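Local coordinates for DCN1-like protein 3 (Homo sapiens, PDB 4GBA), which contributes to cullin neddylation by helping transfer NEDD8 from N-terminally acetylated NEDD8-conjugating E2 enzymes to cullin-RBX complexes, at residues K97-Y100 with R101-Q105. Numbering follows the deposited sequence.
Sequences KDLY and RFTFQ
Helix 93-107 of the DCUN1 domain gives a worked example of a threonine returning its hydroxyl to the carbonyl one turn back: Thr103 OG1 donates to Leu99 O at 2.7 Å. With OG1 anti to the carbonyl carbon (chi1 -61°), the hydroxyl swings back along the helix and meets the oxygen from above the carbonyl plane. Thr103 N also donates to Leu99 O, at 2.9 Å and from the opposite face, so this one acceptor is gripped twice and the hydroxyl of this buried residue finds an acceptor within its own helix. The side chains of Leu99 and Thr103 pass at a slant, CD1 of Leu99 lying 3.8 Å from OG1 of Thr103. The same i to i+4 pattern joins Phe102 N to Asp98 O, nearly straight at 3.0 Å, and Arg101 N to Lys97 O. Within the helical DCUN1 fold, the buried side chains of Leu99 and Thr103 touch helices 42-50 and 119-129. The Tyr100 ring packs against helix 157-169, stacking on Trp160, and its OH is hydrogen-bonded to Trp160 O and Trp126 NE1. On the exposed side, CG of Arg101 sits 2.9 Å from Lys97 O, while the Asp98 carboxylate is held by Trp49 NE1.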
ATOM      1  N   LYS A  97      11.502   1.175   3.118  1.00 42.73           N
ATOM      2  CA  LYS A  97      11.772   1.260   1.686  1.00 42.76           C
ATOM      3  C   LYS A  97      11.261   0.012   1.000  1.00 38.92           C
ATOM      4  O   LYS A  97      10.710   0.087  -0.095  1.00 37.14           O
ATOM      5  CB  LYS A  97      13.271   1.454   1.400  1.00 45.72           C
ATOM      6  CG  LYS A  97      13.728   2.904   1.528  1.00 51.03           C
ATOM      7  CD  LYS A  97      15.242   3.033   1.672  1.00 59.31           C
ATOM      8  CE  LYS A  97      15.957   2.958   0.329  1.00 65.86           C
ATOM      9  NZ  LYS A  97      17.430   3.155   0.487  1.00 73.93           N
ATOM     10  N   ASP A  98      11.443  -1.137   1.647  1.00 38.08           N
ATOM     11  CA  ASP A  98      10.997  -2.399   1.064  1.00 41.41           C
ATOM     12  C   ASP A  98       9.467  -2.486   1.025  1.00 37.71           C
ATOM     13  O   ASP A  98       8.891  -2.904   0.022  1.00 34.14           O
ATOM     14  CB  ASP A  98      11.588  -3.604   1.806  1.00 36.87           C
ATOM     15  CG  ASP A  98      11.230  -4.930   1.141  1.00 40.93           C
ATOM     16  OD1 ASP A  98      11.878  -5.284   0.127  1.00 52.28           O
ATOM     17  OD2 ASP A  98      10.301  -5.620   1.621  1.00 38.14           O
ATOM     18  N   LEU A  99       8.825  -2.091   2.121  1.00 31.87           N
ATOM     19  CA  LEU A  99       7.379  -2.069   2.199  1.00 35.03           C
ATOM     20  C   LEU A  99       6.809  -1.127   1.137  1.00 35.78           C
ATOM     21  O   LEU A  99       5.828  -1.454   0.451  1.00 31.08           O
ATOM     22  CB  LEU A  99       6.939  -1.618   3.591  1.00 34.19           C
ATOM     23  CG  LEU A  99       5.496  -1.126   3.677  1.00 32.41           C
ATOM     24  CD1 LEU A  99       4.524  -2.286   3.519  1.00 30.90           C
ATOM     25  CD2 LEU A  99       5.286  -0.395   4.982  1.00 34.06           C
ATOM     26  N   TYR A 100       7.445   0.039   1.010  1.00 34.69           N
ATOM     27  CA  TYR A 100       7.115   1.021  -0.025  1.00 35.25           C
ATOM     28  C   TYR A 100       7.218   0.477  -1.467  1.00 37.20           C
ATOM     29  O   TYR A 100       6.330   0.734  -2.289  1.00 38.90           O
ATOM     30  CB  TYR A 100       7.957   2.291   0.150  1.00 35.94           C
ATOM     31  CG  TYR A 100       7.530   3.437  -0.746  1.00 37.48           C
ATOM     32  CD1 TYR A 100       6.488   4.284  -0.376  1.00 34.66           C
ATOM     33  CD2 TYR A 100       8.168   3.677  -1.960  1.00 37.71           C
ATOM     34  CE1 TYR A 100       6.084   5.331  -1.189  1.00 35.55           C
ATOM     35  CE2 TYR A 100       7.771   4.733  -2.791  1.00 37.28           C
ATOM     36  CZ  TYR A 100       6.730   5.554  -2.398  1.00 37.79           C
ATOM     37  OH  TYR A 100       6.329   6.596  -3.213  1.00 35.05           O
ATOM     38  N   ARG A 101       8.276  -0.272  -1.780  1.00 32.31           N
ATOM     39  CA  ARG A 101       8.392  -0.877  -3.111  1.00 34.06           C
ATOM     40  C   ARG A 101       7.327  -1.955  -3.339  1.00 36.05           C
ATOM     41  O   ARG A 101       6.739  -2.029  -4.423  1.00 39.33           O
ATOM     42  CB  ARG A 101       9.796  -1.453  -3.358  1.00 39.89           C
ATOM     43  CG  ARG A 101      10.934  -0.512  -2.960  1.00 53.67           C
ATOM     44  CD  ARG A 101      12.340  -1.092  -3.270  1.00 60.16           C
ATOM     45  NE  ARG A 101      12.968  -0.372  -4.383  1.00 73.37           N
ATOM     46  CZ  ARG A 101      14.276  -0.151  -4.519  1.00 68.77           C
ATOM     47  NH1 ARG A 101      15.135  -0.595  -3.602  1.00 59.92           N
ATOM     48  NH2 ARG A 101      14.720   0.530  -5.580  1.00 51.41           N
ATOM     49  N   PHE A 102       7.105  -2.797  -2.324  1.00 35.26           N
ATOM     50  CA  PHE A 102       6.064  -3.828  -2.335  1.00 33.51           C
ATOM     51  C   PHE A 102       4.668  -3.223  -2.556  1.00 32.61           C
ATOM     52  O   PHE A 102       3.837  -3.804  -3.248  1.00 33.69           O
ATOM     53  CB  PHE A 102       6.058  -4.638  -1.014  1.00 31.88           C
ATOM     54  CG  PHE A 102       4.805  -5.465  -0.822  1.00 33.92           C
ATOM     55  CD1 PHE A 102       4.693  -6.730  -1.389  1.00 31.36           C
ATOM     56  CD2 PHE A 102       3.716  -4.955  -0.118  1.00 33.22           C
ATOM     57  CE1 PHE A 102       3.539  -7.481  -1.237  1.00 29.92           C
ATOM     58  CE2 PHE A 102       2.558  -5.703   0.033  1.00 32.76           C
ATOM     59  CZ  PHE A 102       2.473  -6.968  -0.529  1.00 30.90           C
ATOM     60  N   THR A 103       4.410  -2.071  -1.949  1.00 28.45           N
ATOM     61  CA  THR A 103       3.075  -1.476  -1.994  1.00 34.49           C
ATOM     62  C   THR A 103       2.650  -1.138  -3.438  1.00 36.12           C
ATOM     63  O   THR A 103       1.472  -1.239  -3.780  1.00 31.52           O
ATOM     64  CB  THR A 103       2.969  -0.245  -1.049  1.00 34.65           C
ATOM     65  OG1 THR A 103       3.221  -0.658   0.306  1.00 30.10           O
ATOM     66  CG2 THR A 103       1.585   0.407  -1.133  1.00 33.79           C
ATOM     67  N   PHE A 104       3.616  -0.773  -4.287  1.00 34.55           N
ATOM     68  CA  PHE A 104       3.302  -0.482  -5.674  1.00 35.02           C
ATOM     69  C   PHE A 104       2.840  -1.752  -6.393  1.00 38.27           C
ATOM     70  O   PHE A 104       1.788  -1.764  -7.047  1.00 37.24           O
ATOM     71  CB  PHE A 104       4.482   0.160  -6.415  1.00 34.65           C
ATOM     72  CG  PHE A 104       4.191   0.414  -7.866  1.00 35.09           C
ATOM     73  CD1 PHE A 104       3.646   1.619  -8.281  1.00 33.71           C
ATOM     74  CD2 PHE A 104       4.395  -0.577  -8.808  1.00 35.12           C
ATOM     75  CE1 PHE A 104       3.343   1.834  -9.619  1.00 37.05           C
ATOM     76  CE2 PHE A 104       4.079  -0.358 -10.153  1.00 35.16           C
ATOM     77  CZ  PHE A 104       3.562   0.841 -10.551  1.00 33.66           C
ATOM     78  N   GLN A 105       3.634  -2.812  -6.249  1.00 37.99           N
ATOM     79  CA  GLN A 105       3.364  -4.118  -6.852  1.00 40.96           C
ATOM     80  C   GLN A 105       2.031  -4.709  -6.371  1.00 40.41           C
ATOM     81  O   GLN A 105       1.287  -5.346  -7.130  1.00 42.46           O
ATOM     82  CB  GLN A 105       4.514  -5.086  -6.510  1.00 38.06           C
ATOM     83  CG  GLN A 105       4.616  -6.279  -7.449  1.00 43.31           C
ATOM     84  CD  GLN A 105       4.666  -5.857  -8.927  1.00 54.77           C
ATOM     85  OE1 GLN A 105       5.321  -4.869  -9.288  1.00 49.88           O
ATOM     86  NE2 GLN A 105       3.956  -6.598  -9.782  1.00 55.01           N
TER